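Local coordinates for carbohydrate deacetylase (Enterococcus faecalis, PDB 2I5I), which probably removes acetyl groups from acetylated carbohydrates, with magnesium as the likely cofactor, during the breakdown of oligosaccharides, at residues Met200-Glu205 and Glu249-Leu254. Residues are numbered along the deposited sequence; the frame is centred on the assembly and turned at random.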
HETATM    1  N   MSE A 200      38.453 -12.274   7.052  1.00 38.11           N
HETATM    2  CA  MSE A 200      38.306 -13.388   7.993  1.00 33.86           C
HETATM    3  C   MSE A 200      37.302 -14.365   7.386  1.00 38.61           C
HETATM    4  O   MSE A 200      37.533 -15.573   7.346  1.00 37.65           O
HETATM    5  CB  MSE A 200      37.887 -12.952   9.387  1.00 33.75           C
HETATM    6  CG  MSE A 200      38.987 -12.387  10.280  1.00 33.62           C
HETATM    7 SE   MSE A 200      38.340 -11.778  11.861  0.75 49.99          SE
HETATM    8  CE  MSE A 200      39.841 -11.728  12.841  1.00 64.20           C
ATOM      9  N   VAL A 201      36.185 -13.847   6.869  1.00 35.18           N
ATOM     10  CA  VAL A 201      35.208 -14.801   6.327  1.00 37.33           C
ATOM     11  C   VAL A 201      35.791 -15.570   5.157  1.00 28.64           C
ATOM     12  O   VAL A 201      35.587 -16.764   4.965  1.00 34.13           O
ATOM     13  CB  VAL A 201      33.910 -14.106   5.882  1.00 36.71           C
ATOM     14  CG1 VAL A 201      33.035 -15.063   5.086  1.00 33.73           C
ATOM     15  CG2 VAL A 201      33.174 -13.584   7.109  1.00 33.21           C
ATOM     16  N   VAL A 202      36.540 -14.863   4.327  1.00 30.09           N
ATOM     17  CA  VAL A 202      37.037 -15.501   3.116  1.00 31.73           C
ATOM     18  C   VAL A 202      38.080 -16.556   3.460  1.00 36.58           C
ATOM     19  O   VAL A 202      38.284 -17.527   2.736  1.00 41.58           O
ATOM     20  CB  VAL A 202      37.639 -14.465   2.161  1.00 30.22           C
ATOM     21  CG1 VAL A 202      38.590 -15.127   1.180  1.00 41.50           C
ATOM     22  CG2 VAL A 202      36.540 -13.727   1.412  1.00 39.66           C
ATOM     23  N   CYS A 203      38.738 -16.345   4.584  1.00 34.28           N
ATOM     24  CA  CYS A 203      39.819 -17.218   5.017  1.00 41.49           C
ATOM     25  C   CYS A 203      39.360 -18.429   5.804  1.00 50.15           C
ATOM     26  O   CYS A 203      40.152 -19.358   6.008  1.00 59.10           O
ATOM     27  CB  CYS A 203      40.802 -16.407   5.882  1.00 38.49           C
ATOM     28  SG  CYS A 203      41.788 -15.222   4.938  1.00 61.54           S
ATOM     29  N   SER A 204      38.113 -18.470   6.280  1.00 47.19           N
ATOM     30  CA  SER A 204      37.815 -19.579   7.192  1.00 45.29           C
ATOM     31  C   SER A 204      37.025 -20.679   6.503  1.00 44.34           C
ATOM     32  O   SER A 204      36.633 -20.538   5.347  1.00 50.61           O
ATOM     33  CB  SER A 204      37.071 -19.071   8.429  1.00 51.23           C
ATOM     34  OG  SER A 204      35.689 -19.007   8.136  1.00 52.29           O
ATOM     35  N   GLU A 205      36.828 -21.762   7.239  1.00 49.06           N
ATOM     36  CA  GLU A 205      36.233 -22.997   6.764  1.00 55.32           C
ATOM     37  C   GLU A 205      34.709 -22.999   6.835  1.00 48.62           C
ATOM     38  O   GLU A 205      34.042 -23.782   6.152  1.00 56.92           O
ATOM     39  CB  GLU A 205      36.773 -24.172   7.594  1.00 71.55           C
ATOM     40  N   GLU A 249      31.518  -7.713  -2.697  1.00 38.56           N
ATOM     41  CA  GLU A 249      31.564  -8.078  -4.103  1.00 39.22           C
ATOM     42  C   GLU A 249      32.902  -8.716  -4.489  1.00 34.21           C
ATOM     43  O   GLU A 249      32.930  -9.839  -4.996  1.00 39.79           O
ATOM     44  CB  GLU A 249      31.299  -6.854  -4.992  1.00 44.45           C
ATOM     45  CG  GLU A 249      29.939  -6.216  -4.832  1.00 59.67           C
ATOM     46  CD  GLU A 249      29.369  -5.550  -6.066  1.00 68.69           C
ATOM     47  OE1 GLU A 249      29.869  -5.774  -7.189  1.00 82.73           O
ATOM     48  OE2 GLU A 249      28.384  -4.787  -5.906  1.00 67.07           O
ATOM     49  N   GLU A 250      33.999  -8.014  -4.254  1.00 36.52           N
ATOM     50  CA  GLU A 250      35.344  -8.431  -4.623  1.00 44.67           C
ATOM     51  C   GLU A 250      35.712  -9.779  -4.010  1.00 44.75           C
ATOM     52  O   GLU A 250      36.606 -10.479  -4.489  1.00 34.91           O
ATOM     53  CB  GLU A 250      36.362  -7.372  -4.189  1.00 49.30           C
ATOM     54  CG  GLU A 250      37.679  -7.861  -3.624  1.00 64.78           C
ATOM     55  N   ARG A 251      35.034 -10.119  -2.917  1.00 34.77           N
ATOM     56  CA  ARG A 251      35.405 -11.348  -2.219  1.00 36.00           C
ATOM     57  C   ARG A 251      34.425 -12.468  -2.526  1.00 32.12           C
ATOM     58  O   ARG A 251      34.552 -13.537  -1.934  1.00 34.26           O
ATOM     59  CB  ARG A 251      35.471 -11.121  -0.713  1.00 35.78           C
ATOM     60  CG  ARG A 251      36.728 -10.394  -0.263  1.00 32.78           C
ATOM     61  CD  ARG A 251      36.600  -9.921   1.160  1.00 33.14           C
ATOM     62  NE  ARG A 251      37.702  -9.126   1.659  1.00 36.63           N
ATOM     63  CZ  ARG A 251      38.054  -7.912   1.258  1.00 35.30           C
ATOM     64  NH1 ARG A 251      37.387  -7.288   0.302  1.00 35.64           N
ATOM     65  NH2 ARG A 251      39.093  -7.307   1.817  1.00 33.31           N
ATOM     66  N   GLY A 252      33.477 -12.222  -3.424  1.00 25.63           N
ATOM     67  CA  GLY A 252      32.504 -13.221  -3.812  1.00 29.53           C
ATOM     68  C   GLY A 252      31.535 -13.577  -2.705  1.00 38.32           C
ATOM     69  O   GLY A 252      30.821 -14.586  -2.819  1.00 39.82           O
ATOM     70  N   ILE A 253      31.458 -12.788  -1.635  1.00 31.37           N
ATOM     71  CA  ILE A 253      30.606 -13.167  -0.507  1.00 33.54           C
ATOM     72  C   ILE A 253      29.129 -12.930  -0.812  1.00 34.05           C
ATOM     73  O   ILE A 253      28.769 -11.904  -1.385  1.00 28.74           O
ATOM     74  CB  ILE A 253      31.032 -12.418   0.774  1.00 26.52           C
ATOM     75  CG1 ILE A 253      32.471 -12.767   1.151  1.00 28.97           C
ATOM     76  CG2 ILE A 253      30.071 -12.643   1.926  1.00 25.14           C
ATOM     77  CD1 ILE A 253      33.149 -11.917   2.177  1.00 23.58           C
ATOM     78  N   LEU A 254      28.317 -13.904  -0.420  1.00 26.25           N
ATOM     79  CA  LEU A 254      26.873 -13.901  -0.594  1.00 27.27           C
ATOM     80  C   LEU A 254      26.198 -13.255   0.607  1.00 28.47           C
ATOM     81  O   LEU A 254      26.394 -13.732   1.730  1.00 27.82           O
ATOM     82  CB  LEU A 254      26.268 -15.297  -0.747  1.00 27.38           C
ATOM     83  CG  LEU A 254      26.591 -16.097  -2.007  1.00 31.32           C
ATOM     84  CD1 LEU A 254      25.921 -17.462  -1.968  1.00 32.74           C
ATOM     85  CD2 LEU A 254      26.203 -15.292  -3.239  1.00 37.46           C
TER
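One methyl of Val202, CG2, does most of the touching here: it butts against the aliphatic stem of Arg251, with CG2 3.5 Å from Arg251 CB and 3.8 Å from Arg251 CD. The two side chains cross at about a right angle, and the same methyl meets Ile253, whose CD1 lies 3.9 Å away from Val202 CG2. CG2 gets there because it stands anti to the carbonyl carbon of its own residue, with CG1 anti to the backbone N (chi1 159°). This close packing sits at the exposed edge, where Val202 is open to solvent and Arg251 partly so; the buried pair meets more loosely, Val201 CG1 reaching Ile253 CD1 only at 4.3 Å. Arg251 runs extended from CG to NE and carries its charge past the valine to Asp199, which it meets in a salt bridge through NE, while NH1 hydrogen-bonds to the carbonyl O of Ala247. Gly252, with positive phi, closes helix 242-250 in a Schellman motif, after which Ile253 packs against the last turns of helix 191-203, touching Leu198 as well. That helix thus packs beside the exit of helix 242-250, with Val201 resting on Phe209 of strand 208-213 and Leu254 starting strand 254-256, paired with strand 6-11 in the parallel sheet.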